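Local coordinates for SusD/RagB family nutrient-binding outer membrane lipoprotein (Bacteroides vulgatus, PDB 4F7A) that probably binds glycans, perhaps mucin O-glycans, at the outer membrane as a SusD-like lipoprotein, at residues T73-E78 with D465-R470; T366-W371 with S377-S382; C188-P191 with R195-K198. All blocks are in the same frame, centred on the assembly; numbering follows the deposited sequence. Where two conformers were deposited one is given.

In the fold
In SusD-like proteins a TPR-like helical scaffold carries long excursions of irregular chain, and the three contacts sample both elements. Contact 1 joins two loops nearly 390 residues apart in sequence, so that contacts 3 and 2, which follow one another in that order, are both nested inside the span it closes. Contact 3 folds a loop onto the start of helix 193-210, and contact 2 folds the chain leaving helix 356-371 back beside it. Their centres lie about 25 Å apart; the centre of contact 1 is about 33 Å from that of contact 2 and about 36 Å from that of contact 3. One contact thus unites early and late chain, while two shape helix ends locally.

Contact 1 of 3, residues T73-E78 with D465-R470; sequences TVYALE and DIMIRR
Y75 and I468 carry this meeting of two loops, and the tyrosine uses both its ring and its hydroxyl. The polar part is a single bond: the backbone N of I468 donates to Y75 OH at 3.2 Å, with an N-H...O angle of 156°. A side chain of one loop thereby takes up a backbone N-H of the other, in a buried place where neither segment has regular secondary structure to pair it.

The apolar part lies alongside that bond. The Y75 ring and the I468 side chain pass each other obliquely, and CE1 of the tyrosine lies 3.6 Å from CB of I468, with the CG2 branch almost as near. The other branch of the isoleucine runs elsewhere: CG1 is anti to the backbone N (chi1 -176°) and the chain continues extended, which carries CD1 to within 4.0 Å of L77 CD2. Leucine and isoleucine thus meet tip to tip. M467, modelled as selenomethionine, adds a van der Waals contact with the hydroxyl, its CB 3.6 Å from Y75 OH.

One further bond lies within 465-470 and ties R469 back to the carbonyl just before I468. R469 NE donates to the carbonyl O of M467 at 3.0 Å; the oxygen lies in the guanidinium plane, but the donor stands above the carbonyl plane. R469 NH1 also forms a salt bridge with D505.

In the fold, this is a loop-to-loop contact between distant irregular parts of the SusD-like chain: the loop after strand 61-62 is laid against the one between helices 435-445 and 475-480. F57 of helix 54-57 touches Y75, L77 and I468 alike, while W439 and Q442 of helix 435-445 touch I468 and M467 respectively.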
ATOM      1  N   THR A  73      17.945  -4.342   2.878  1.00 13.61           N
ATOM      2  CA  THR A  73      18.122  -4.538   1.453  1.00 12.81           C
ATOM      3  C   THR A  73      18.658  -5.933   1.111  1.00 13.54           C
ATOM      4  O   THR A  73      18.300  -6.489   0.065  1.00 14.93           O
ATOM      5  CB  THR A  73      18.987  -3.407   0.817  1.00 15.80           C
ATOM      6  OG1 THR A  73      18.889  -3.483  -0.615  1.00 15.10           O
ATOM      7  CG2 THR A  73      20.467  -3.469   1.264  1.00 11.48           C
ATOM      8  N   VAL A  74      19.498  -6.491   1.983  1.00 11.71           N
ATOM      9  CA  VAL A  74      20.048  -7.860   1.799  1.00 13.63           C
ATOM     10  C   VAL A  74      19.330  -8.869   2.689  1.00 14.63           C
ATOM     11  O   VAL A  74      19.840  -9.961   2.976  1.00 15.06           O
ATOM     12  CB  VAL A  74      21.572  -7.931   2.031  1.00 13.93           C
ATOM     13  CG1 VAL A  74      22.333  -7.205   0.939  1.00 13.02           C
ATOM     14  CG2 VAL A  74      21.982  -7.398   3.476  1.00 12.39           C
ATOM     15  N   TYR A  75      18.110  -8.529   3.088  1.00 13.30           N
ATOM     16  CA  TYR A  75      17.277  -9.415   3.895  1.00 13.29           C
ATOM     17  C   TYR A  75      17.881  -9.752   5.269  1.00 15.69           C
ATOM     18  O   TYR A  75      17.510 -10.769   5.858  1.00 15.22           O
ATOM     19  CB  TYR A  75      16.912 -10.721   3.166  1.00 13.15           C
ATOM     20  CG  TYR A  75      15.963 -10.628   1.982  1.00 13.31           C
ATOM     21  CD1 TYR A  75      15.112  -9.533   1.783  1.00 13.29           C
ATOM     22  CD2 TYR A  75      15.888 -11.669   1.082  1.00 13.65           C
ATOM     23  CE1 TYR A  75      14.226  -9.496   0.714  1.00 15.67           C
ATOM     24  CE2 TYR A  75      15.011 -11.634   0.004  1.00  9.98           C
ATOM     25  CZ  TYR A  75      14.191 -10.556  -0.175  1.00 12.92           C
ATOM     26  OH  TYR A  75      13.338 -10.564  -1.245  1.00 11.60           O
ATOM     27  N   ALA A  76      18.806  -8.925   5.763  1.00 15.77           N
ATOM     28  CA  ALA A  76      19.266  -9.019   7.158  1.00 17.82           C
ATOM     29  C   ALA A  76      18.390  -8.030   7.923  1.00 16.79           C
ATOM     30  O   ALA A  76      18.745  -6.881   8.134  1.00 16.15           O
ATOM     31  CB  ALA A  76      20.751  -8.672   7.272  1.00 18.19           C
ATOM     32  N   LEU A  77      17.191  -8.470   8.271  1.00 16.44           N
ATOM     33  CA  LEU A  77      16.166  -7.529   8.669  1.00 17.40           C
ATOM     34  C   LEU A  77      16.532  -6.870  10.000  1.00 19.12           C
ATOM     35  O   LEU A  77      16.905  -7.540  10.948  1.00 18.61           O
ATOM     36  CB  LEU A  77      14.804  -8.212   8.769  1.00 16.90           C
ATOM     37  CG  LEU A  77      14.241  -8.827   7.483  1.00 13.99           C
ATOM     38  CD1 LEU A  77      12.857  -9.348   7.711  1.00 15.36           C
ATOM     39  CD2 LEU A  77      14.191  -7.800   6.333  1.00 15.52           C
ATOM     40  N   GLU A  78      16.428  -5.543  10.029  1.00 17.77           N
ATOM     41  CA  GLU A  78      16.717  -4.738  11.195  1.00 17.66           C
ATOM     42  C   GLU A  78      15.464  -4.650  12.093  1.00 17.45           C
ATOM     43  O   GLU A  78      14.442  -4.064  11.713  1.00 17.11           O
ATOM     44  CB  GLU A  78      17.180  -3.355  10.747  1.00 15.46           C
ATOM     45  CG  GLU A  78      17.698  -2.452  11.849  1.00 19.94           C
ATOM     46  CD  GLU A  78      18.983  -2.946  12.493  1.00 33.50           C
ATOM     47  OE1 GLU A  78      19.697  -3.801  11.910  1.00 31.21           O
ATOM     48  OE2 GLU A  78      19.268  -2.468  13.604  1.00 36.98           O
ATOM     49  N   ASP A 465      14.389 -16.501  -4.430  1.00 12.95           N
ATOM     50  CA  ASP A 465      13.386 -16.564  -5.494  1.00 12.30           C
ATOM     51  C   ASP A 465      11.923 -16.387  -5.023  1.00 13.84           C
ATOM     52  O   ASP A 465      11.134 -15.691  -5.676  1.00 14.57           O
ATOM     53  CB  ASP A 465      13.554 -17.850  -6.318  1.00 14.31           C
ATOM     54  CG  ASP A 465      14.724 -17.752  -7.316  1.00 18.49           C
ATOM     55  OD1 ASP A 465      14.973 -16.647  -7.830  1.00 22.59           O
ATOM     56  OD2 ASP A 465      15.402 -18.770  -7.560  1.00 16.10           O
ATOM     57  N   ILE A 466      11.552 -16.986  -3.890  1.00 12.63           N
ATOM     58  CA  ILE A 466      10.202 -16.756  -3.373  1.00 12.24           C
ATOM     59  C   ILE A 466      10.068 -15.269  -2.976  1.00 12.44           C
ATOM     60  O   ILE A 466       9.025 -14.651  -3.182  1.00 11.93           O
ATOM     61  CB  ILE A 466       9.869 -17.689  -2.214  1.00 13.28           C
ATOM     62  CG1 ILE A 466       9.767 -19.140  -2.736  1.00 18.56           C
ATOM     63  CG2 ILE A 466       8.570 -17.295  -1.525  1.00 11.63           C
ATOM     64  CD1 ILE A 466       9.893 -20.193  -1.630  1.00 20.46           C
HETATM   65  N   MSE A 467      11.149 -14.731  -2.428  1.00 12.02           N
HETATM   66  CA  MSE A 467      11.261 -13.364  -1.942  1.00 12.87           C
HETATM   67  C   MSE A 467      10.585 -13.205  -0.573  1.00 12.26           C
HETATM   68  O   MSE A 467       9.843 -14.109  -0.106  1.00 12.41           O
HETATM   69  CB  MSE A 467      10.735 -12.332  -2.954  1.00 11.88           C
HETATM   70  CG  MSE A 467      11.205 -12.563  -4.385  1.00 14.80           C
HETATM   71 SE   MSE A 467      10.660 -11.148  -5.595  0.75  9.30          SE
HETATM   72  CE  MSE A 467      11.860  -9.783  -4.897  1.00 12.41           C
ATOM     73  N   ILE A 468      10.863 -12.066   0.055  1.00 13.74           N
ATOM     74  CA  ILE A 468      10.339 -11.774   1.383  1.00 14.10           C
ATOM     75  C   ILE A 468       8.796 -11.814   1.370  1.00 13.07           C
ATOM     76  O   ILE A 468       8.141 -11.327   0.421  1.00 10.98           O
ATOM     77  CB  ILE A 468      10.919 -10.428   1.925  1.00 13.23           C
ATOM     78  CG1 ILE A 468      10.455 -10.183   3.356  1.00 12.67           C
ATOM     79  CG2 ILE A 468      10.561  -9.211   1.018  1.00 10.00           C
ATOM     80  CD1 ILE A 468      11.177  -8.967   4.036  1.00 10.05           C
ATOM     81  N   ARG A 469       8.232 -12.446   2.399  1.00 10.63           N
ATOM     82  CA  ARG A 469       6.799 -12.714   2.470  1.00 12.21           C
ATOM     83  C   ARG A 469       6.048 -11.828   3.468  1.00 12.53           C
ATOM     84  O   ARG A 469       4.826 -11.723   3.406  1.00 12.13           O
ATOM     85  CB  ARG A 469       6.569 -14.171   2.882  1.00 12.04           C
ATOM     86  CG  ARG A 469       7.109 -15.240   1.939  1.00 14.83           C
ATOM     87  CD  ARG A 469       6.334 -15.279   0.612  1.00 13.67           C
ATOM     88  NE  ARG A 469       6.894 -14.377  -0.388  1.00 12.63           N
ATOM     89  CZ  ARG A 469       6.217 -13.846  -1.410  1.00 13.70           C
ATOM     90  NH1 ARG A 469       4.901 -14.034  -1.513  1.00 12.12           N
ATOM     91  NH2 ARG A 469       6.851 -13.078  -2.310  1.00 14.20           N
ATOM     92  N   ARG A 470       6.782 -11.263   4.427  1.00 12.87           N
ATOM     93  CA  ARG A 470       6.204 -10.538   5.546  1.00 12.54           C
ATOM     94  C   ARG A 470       7.329  -9.930   6.354  1.00 11.54           C
ATOM     95  O   ARG A 470       8.503 -10.237   6.146  1.00 12.18           O
ATOM     96  CB  ARG A 470       5.396 -11.475   6.461  1.00  9.36           C
ATOM     97  CG  ARG A 470       6.247 -12.536   7.187  1.00 14.57           C
ATOM     98  CD  ARG A 470       5.427 -13.480   8.009  1.00 13.06           C
ATOM     99  NE  ARG A 470       4.925 -12.889   9.240  1.00 12.29           N
ATOM    100  CZ  ARG A 470       5.571 -12.859  10.409  1.00 12.82           C
ATOM    101  NH1 ARG A 470       6.787 -13.391  10.552  1.00 14.82           N
ATOM    102  NH2 ARG A 470       4.969 -12.314  11.467  1.00 14.20           N
TER

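Contact 2 of 3, residues T366-W371 with S377-S382; sequences TSFSQW and SLYLTS
F368 and Y379 are the two residues that touch, and they do so through one corner of the phenylalanine. Its CZ sits over one face of the tyrosine ring, displaced toward the rim and 3.6 Å from Y379 CG; CE1 is the next atom in, near CD2. The ring planes are inclined at 58° and the centroids lie 5.1 Å apart, an oblique aromatic pair.

The first torsion aims the tyrosine: CG lies anti to the backbone N (chi1 176°), sending the ring from its turn toward the helix. Beyond the ring, Y379 OH is hydrogen-bonded to Q426 NE2 of helix 416-431, and a weak bond to D276 is also present, so the group is held at its far end as well as by its face. A leucine in place of Y379 would probably leave F368 CZ without the flat surface it rests on and Q426 without its hydroxyl mate.

The next shell fixes the backbone that presents the tyrosine. Y379 O accepts from both N and OG of S382, the hydroxyl bond being 2.7 Å long, in the carbonyl plane and on a lone pair. One residue earlier, L378 O likewise accepts from N and OG1 of T381, the hydroxyl again in the carbonyl plane. F368, for its part, is carried by helix 356-371 and also touches P277.

What results is a chain folded back on the helix it has just left: after 356-371 it reverses, and an aromatic pair joins the returning turn to the helix within the helical scaffold of this TPR-like, SusD-type fold.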
ATOM      1  N   THR A 366      -6.926   6.319 -16.491  1.00 11.71           N
ATOM      2  CA  THR A 366      -7.227   7.029 -15.261  1.00 11.80           C
ATOM      3  C   THR A 366      -5.935   7.439 -14.532  1.00 11.99           C
ATOM      4  O   THR A 366      -5.829   8.571 -14.021  1.00  9.55           O
ATOM      5  CB  THR A 366      -8.179   6.191 -14.363  1.00 12.59           C
ATOM      6  OG1 THR A 366      -9.445   6.040 -15.035  1.00 13.16           O
ATOM      7  CG2 THR A 366      -8.419   6.877 -13.002  1.00 11.91           C
ATOM      8  N   SER A 367      -4.963   6.528 -14.488  1.00 11.96           N
ATOM      9  CA  SER A 367      -3.667   6.810 -13.903  1.00 12.45           C
ATOM     10  C   SER A 367      -2.932   7.930 -14.655  1.00 13.39           C
ATOM     11  O   SER A 367      -2.422   8.868 -14.053  1.00 12.07           O
ATOM     12  CB  SER A 367      -2.822   5.546 -13.860  1.00 10.53           C
ATOM     13  OG  SER A 367      -1.539   5.833 -13.365  1.00  9.60           O
ATOM     14  N   PHE A 368      -2.911   7.855 -15.980  1.00  9.82           N
ATOM     15  CA  PHE A 368      -2.317   8.929 -16.769  1.00 12.24           C
ATOM     16  C   PHE A 368      -2.944  10.289 -16.423  1.00 13.57           C
ATOM     17  O   PHE A 368      -2.226  11.273 -16.239  1.00 13.05           O
ATOM     18  CB  PHE A 368      -2.533   8.686 -18.260  1.00 11.16           C
ATOM     19  CG  PHE A 368      -1.484   7.828 -18.923  1.00 11.74           C
ATOM     20  CD1 PHE A 368      -0.979   6.686 -18.314  1.00 13.16           C
ATOM     21  CD2 PHE A 368      -1.033   8.154 -20.210  1.00 13.11           C
ATOM     22  CE1 PHE A 368      -0.035   5.890 -18.964  1.00 14.57           C
ATOM     23  CE2 PHE A 368      -0.095   7.368 -20.853  1.00 12.60           C
ATOM     24  CZ  PHE A 368       0.382   6.214 -20.225  1.00 12.32           C
ATOM     25  N   SER A 369      -4.275  10.333 -16.350  1.00 12.36           N
ATOM     26  CA  SER A 369      -4.988  11.559 -16.016  0.50 13.18           C
ATOM     27  C   SER A 369      -4.666  12.077 -14.605  1.00 12.76           C
ATOM     28  O   SER A 369      -4.533  13.272 -14.408  1.00 13.11           O
ATOM     29  CB  SER A 369      -6.497  11.362 -16.164  0.50 13.29           C
ATOM     30  OG  SER A 369      -6.828  11.117 -17.516  0.50  9.07           O
ATOM     31  N   GLN A 370      -4.560  11.178 -13.630  1.00 12.61           N
ATOM     32  CA  GLN A 370      -4.189  11.544 -12.255  1.00 12.94           C
ATOM     33  C   GLN A 370      -2.908  12.383 -12.244  1.00 13.72           C
ATOM     34  O   GLN A 370      -2.798  13.337 -11.491  1.00 13.62           O
ATOM     35  CB  GLN A 370      -3.928  10.273 -11.455  1.00 11.64           C
ATOM     36  CG  GLN A 370      -3.538  10.473 -10.015  1.00 13.28           C
ATOM     37  CD  GLN A 370      -3.212   9.189  -9.296  1.00  9.79           C
ATOM     38  OE1 GLN A 370      -3.736   8.132  -9.630  1.00 12.27           O
ATOM     39  NE2 GLN A 370      -2.335   9.268  -8.310  1.00  9.44           N
ATOM     40  N   TRP A 371      -1.934  11.958 -13.040  1.00 11.06           N
ATOM     41  CA  TRP A 371      -0.578  12.505 -13.025  1.00 12.97           C
ATOM     42  C   TRP A 371      -0.341  13.571 -14.075  1.00 14.26           C
ATOM     43  O   TRP A 371       0.712  14.176 -14.092  1.00 13.98           O
ATOM     44  CB  TRP A 371       0.443  11.365 -13.190  1.00 13.57           C
ATOM     45  CG  TRP A 371       0.459  10.450 -12.019  1.00 14.57           C
ATOM     46  CD1 TRP A 371      -0.028   9.178 -11.958  1.00 11.90           C
ATOM     47  CD2 TRP A 371       0.940  10.757 -10.709  1.00 12.09           C
ATOM     48  NE1 TRP A 371       0.125   8.674 -10.698  1.00 12.47           N
ATOM     49  CE2 TRP A 371       0.717   9.620  -9.906  1.00 14.26           C
ATOM     50  CE3 TRP A 371       1.521  11.888 -10.129  1.00 13.70           C
ATOM     51  CZ2 TRP A 371       1.087   9.563  -8.560  1.00 12.41           C
ATOM     52  CZ3 TRP A 371       1.887  11.829  -8.781  1.00 15.53           C
ATOM     53  CH2 TRP A 371       1.664  10.663  -8.021  1.00  9.83           C
ATOM     54  N   SER A 377      -4.073   6.110 -25.069  1.00 12.06           N
ATOM     55  CA  SER A 377      -4.477   5.265 -26.181  1.00 14.39           C
ATOM     56  C   SER A 377      -3.286   4.636 -26.934  1.00 14.99           C
ATOM     57  O   SER A 377      -3.303   3.447 -27.234  1.00 14.45           O
ATOM     58  CB  SER A 377      -5.393   6.022 -27.167  1.00 15.12           C
ATOM     59  OG  SER A 377      -6.572   6.509 -26.520  1.00 13.50           O
ATOM     60  N   LEU A 378      -2.281   5.438 -27.248  1.00 16.21           N
ATOM     61  CA  LEU A 378      -1.115   4.959 -28.002  1.00 15.25           C
ATOM     62  C   LEU A 378      -0.303   3.993 -27.121  1.00 13.29           C
ATOM     63  O   LEU A 378       0.089   2.924 -27.558  1.00 13.51           O
ATOM     64  CB  LEU A 378      -0.259   6.137 -28.446  1.00 17.09           C
ATOM     65  CG  LEU A 378       0.819   5.782 -29.489  1.00 27.73           C
ATOM     66  CD1 LEU A 378       0.207   5.035 -30.674  1.00 33.51           C
ATOM     67  CD2 LEU A 378       1.534   7.018 -29.945  1.00 27.59           C
ATOM     68  N   TYR A 379      -0.125   4.342 -25.854  1.00 11.81           N
ATOM     69  CA  TYR A 379       0.589   3.480 -24.913  1.00 11.34           C
ATOM     70  C   TYR A 379      -0.070   2.112 -24.790  1.00 12.17           C
ATOM     71  O   TYR A 379       0.621   1.088 -24.728  1.00 11.85           O
ATOM     72  CB  TYR A 379       0.634   4.171 -23.557  1.00 10.23           C
ATOM     73  CG  TYR A 379       1.251   3.424 -22.408  1.00  9.25           C
ATOM     74  CD1 TYR A 379       2.595   3.560 -22.120  1.00 12.11           C
ATOM     75  CD2 TYR A 379       0.469   2.688 -21.536  1.00 14.26           C
ATOM     76  CE1 TYR A 379       3.169   2.927 -21.039  1.00 13.17           C
ATOM     77  CE2 TYR A 379       1.035   2.054 -20.430  1.00 14.40           C
ATOM     78  CZ  TYR A 379       2.383   2.166 -20.184  1.00 16.52           C
ATOM     79  OH  TYR A 379       2.964   1.547 -19.081  1.00 13.59           O
ATOM     80  N   LEU A 380      -1.403   2.097 -24.784  1.00 11.93           N
ATOM     81  CA  LEU A 380      -2.171   0.853 -24.665  1.00 12.72           C
ATOM     82  C   LEU A 380      -2.086  -0.055 -25.905  1.00 13.64           C
ATOM     83  O   LEU A 380      -2.506  -1.206 -25.835  1.00 15.27           O
ATOM     84  CB  LEU A 380      -3.643   1.178 -24.331  1.00 12.60           C
ATOM     85  CG  LEU A 380      -3.844   1.603 -22.886  1.00  9.90           C
ATOM     86  CD1 LEU A 380      -5.283   2.182 -22.726  1.00 14.03           C
ATOM     87  CD2 LEU A 380      -3.546   0.416 -21.926  1.00  9.72           C
ATOM     88  N   THR A 381      -1.526   0.447 -27.009  1.00 13.52           N
ATOM     89  CA  THR A 381      -1.238  -0.369 -28.185  1.00 18.20           C
ATOM     90  C   THR A 381       0.225  -0.766 -28.275  1.00 21.24           C
ATOM     91  O   THR A 381       0.611  -1.466 -29.204  1.00 21.46           O
ATOM     92  CB  THR A 381      -1.540   0.397 -29.512  1.00 22.72           C
ATOM     93  OG1 THR A 381      -0.576   1.450 -29.699  1.00 31.45           O
ATOM     94  CG2 THR A 381      -2.900   0.967 -29.508  1.00 21.74           C
ATOM     95  N   SER A 382       1.054  -0.336 -27.334  1.00 17.68           N
ATOM     96  CA  SER A 382       2.485  -0.416 -27.559  1.00 19.44           C
ATOM     97  C   SER A 382       3.068  -1.795 -27.228  1.00 18.51           C
ATOM     98  O   SER A 382       2.483  -2.591 -26.514  1.00 16.85           O
ATOM     99  CB  SER A 382       3.216   0.698 -26.813  1.00 23.42           C
ATOM    100  OG  SER A 382       3.124   0.508 -25.428  1.00 18.91           O
TER

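Contact 3 of 3, residues C188-P191 with R195-K198; sequences CNCP and RWIK
W196 lies with one face of its indole under C190, whose CB stands 3.6 Å from the centroid of the five-membered ring and nearly on its normal, a CH-pi contact. C190 SG is over the same ring, farther off, while C188 SG comes obliquely at the six-membered ring, 3.4 Å from CH2. These are two cysteine sulfur-aromatic contacts on one indole. At the ring's edge, in its plane, a water accepts from NE1 at 2.8 Å and donates to C190 O, linking indole and loop.

The loop 188-191 thus folds over the first turn of helix 193-210, a helix of this TPR-like protein; the indole also touches helices 111-132 and 151-174, and both cysteines touch strand 241-243.

R195 curls back toward the loop, its chain kinked by chi2 (-90°) and chi3 (-73°), which lays its guanidinium against P191: P191 CD sits 3.4 Å above the plane, over its centre. NH2 donates weakly to N189 O (3.0 Å, 130°). A second water bridges the same two residues, donating to N189 O at 2.7 Å and accepting from R195 NE. The N189 amide stands almost perpendicular to the guanidinium, and its ND2 donates to the backbone oxygens of N240 and D238.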
ATOM      1  N   CYS A 188      -9.313  13.261   4.014  1.00 15.91           N
ATOM      2  CA  CYS A 188      -8.998  12.158   3.087  1.00 15.25           C
ATOM      3  C   CYS A 188      -9.691  12.292   1.732  1.00 16.41           C
ATOM      4  O   CYS A 188      -9.737  11.325   0.975  1.00 17.08           O
ATOM      5  CB  CYS A 188      -9.312  10.803   3.717  1.00 15.66           C
ATOM      6  SG  CYS A 188     -11.046  10.622   4.150  1.00 17.63           S
ATOM      7  N   ASN A 189     -10.172  13.494   1.415  1.00 15.39           N
ATOM      8  CA  ASN A 189     -10.866  13.789   0.141  1.00 15.68           C
ATOM      9  C   ASN A 189     -12.224  13.069   0.064  1.00 18.16           C
ATOM     10  O   ASN A 189     -12.614  12.558  -0.995  1.00 16.87           O
ATOM     11  CB  ASN A 189      -9.980  13.508  -1.077  1.00 15.69           C
ATOM     12  CG  ASN A 189     -10.532  14.106  -2.385  1.00 16.93           C
ATOM     13  OD1 ASN A 189     -11.204  15.141  -2.376  1.00 16.21           O
ATOM     14  ND2 ASN A 189     -10.231  13.461  -3.508  1.00 13.78           N
ATOM     15  N   CYS A 190     -12.935  13.053   1.209  1.00 16.77           N
ATOM     16  CA  CYS A 190     -14.323  12.585   1.297  1.00 17.53           C
ATOM     17  C   CYS A 190     -15.186  13.707   1.883  1.00 17.86           C
ATOM     18  O   CYS A 190     -15.337  13.834   3.100  1.00 18.46           O
ATOM     19  CB  CYS A 190     -14.441  11.311   2.129  1.00 20.97           C
ATOM     20  SG  CYS A 190     -13.698   9.887   1.347  1.00 19.00           S
ATOM     21  N   PRO A 191     -15.717  14.562   1.016  1.00 15.53           N
ATOM     22  CA  PRO A 191     -16.403  15.749   1.530  1.00 15.98           C
ATOM     23  C   PRO A 191     -17.864  15.513   1.857  1.00 16.37           C
ATOM     24  O   PRO A 191     -18.516  16.417   2.371  1.00 18.69           O
ATOM     25  CB  PRO A 191     -16.300  16.735   0.365  1.00 18.33           C
ATOM     26  CG  PRO A 191     -16.319  15.847  -0.842  1.00 16.30           C
ATOM     27  CD  PRO A 191     -15.471  14.661  -0.434  1.00 18.19           C
ATOM     28  N   ARG A 195     -19.484  10.029  -0.329  1.00 14.34           N
ATOM     29  CA  ARG A 195     -18.096   9.769  -0.688  1.00 14.71           C
ATOM     30  C   ARG A 195     -17.380   8.836   0.278  1.00 14.17           C
ATOM     31  O   ARG A 195     -16.531   8.051  -0.128  1.00 13.48           O
ATOM     32  CB  ARG A 195     -17.328  11.081  -0.864  1.00 16.22           C
ATOM     33  CG  ARG A 195     -17.750  11.885  -2.101  1.00 17.75           C
ATOM     34  CD  ARG A 195     -16.949  11.529  -3.338  1.00 19.05           C
ATOM     35  NE  ARG A 195     -15.586  12.047  -3.256  1.00 16.76           N
ATOM     36  CZ  ARG A 195     -15.220  13.288  -3.568  1.00 18.64           C
ATOM     37  NH1 ARG A 195     -16.095  14.170  -4.035  1.00 16.58           N
ATOM     38  NH2 ARG A 195     -13.960  13.644  -3.427  1.00 17.13           N
ATOM     39  N   TRP A 196     -17.737   8.894   1.554  1.00 13.34           N
ATOM     40  CA  TRP A 196     -17.249   7.912   2.522  1.00 12.70           C
ATOM     41  C   TRP A 196     -17.712   6.499   2.185  1.00 12.86           C
ATOM     42  O   TRP A 196     -16.943   5.557   2.283  1.00 14.49           O
ATOM     43  CB  TRP A 196     -17.680   8.294   3.953  1.00 13.07           C
ATOM     44  CG  TRP A 196     -16.805   9.338   4.572  1.00 14.33           C
ATOM     45  CD1 TRP A 196     -17.053  10.680   4.630  1.00 18.10           C
ATOM     46  CD2 TRP A 196     -15.537   9.137   5.214  1.00 15.11           C
ATOM     47  NE1 TRP A 196     -16.019  11.327   5.271  1.00 20.72           N
ATOM     48  CE2 TRP A 196     -15.079  10.399   5.644  1.00 16.40           C
ATOM     49  CE3 TRP A 196     -14.741   8.012   5.463  1.00 14.42           C
ATOM     50  CZ2 TRP A 196     -13.880  10.564   6.327  1.00 15.89           C
ATOM     51  CZ3 TRP A 196     -13.532   8.177   6.130  1.00 18.27           C
ATOM     52  CH2 TRP A 196     -13.109   9.456   6.542  1.00 15.55           C
ATOM     53  N   ILE A 197     -18.963   6.355   1.767  1.00 13.99           N
ATOM     54  CA  ILE A 197     -19.466   5.041   1.377  1.00 13.93           C
ATOM     55  C   ILE A 197     -18.747   4.527   0.128  1.00 13.55           C
ATOM     56  O   ILE A 197     -18.360   3.348   0.049  1.00 13.34           O
ATOM     57  CB  ILE A 197     -20.998   5.038   1.147  1.00 14.68           C
ATOM     58  CG1 ILE A 197     -21.739   5.449   2.431  1.00 14.79           C
ATOM     59  CG2 ILE A 197     -21.450   3.619   0.663  1.00 11.78           C
ATOM     60  CD1 ILE A 197     -23.307   5.562   2.284  1.00 14.73           C
ATOM     61  N   LYS A 198     -18.506   5.421  -0.835  1.00 14.49           N
ATOM     62  CA  LYS A 198     -17.709   5.067  -2.031  1.00 14.01           C
ATOM     63  C   LYS A 198     -16.280   4.622  -1.694  1.00 13.12           C
ATOM     64  O   LYS A 198     -15.764   3.651  -2.268  1.00 12.70           O
ATOM     65  CB  LYS A 198     -17.729   6.244  -3.003  1.00 15.66           C
ATOM     66  CG  LYS A 198     -17.169   5.959  -4.365  1.00 22.85           C
ATOM     67  CD  LYS A 198     -17.166   7.206  -5.249  1.00 24.85           C
ATOM     68  CE  LYS A 198     -18.534   7.792  -5.455  1.00 19.06           C
ATOM     69  NZ  LYS A 198     -18.540   8.714  -6.660  1.00 19.77           N
TER
HETATM   70  O   HOH W   1     -13.343  10.423  -2.539  1.00 16.19           O
HETATM   71  O   HOH W   2     -15.101  13.944   5.816  1.00 30.29           O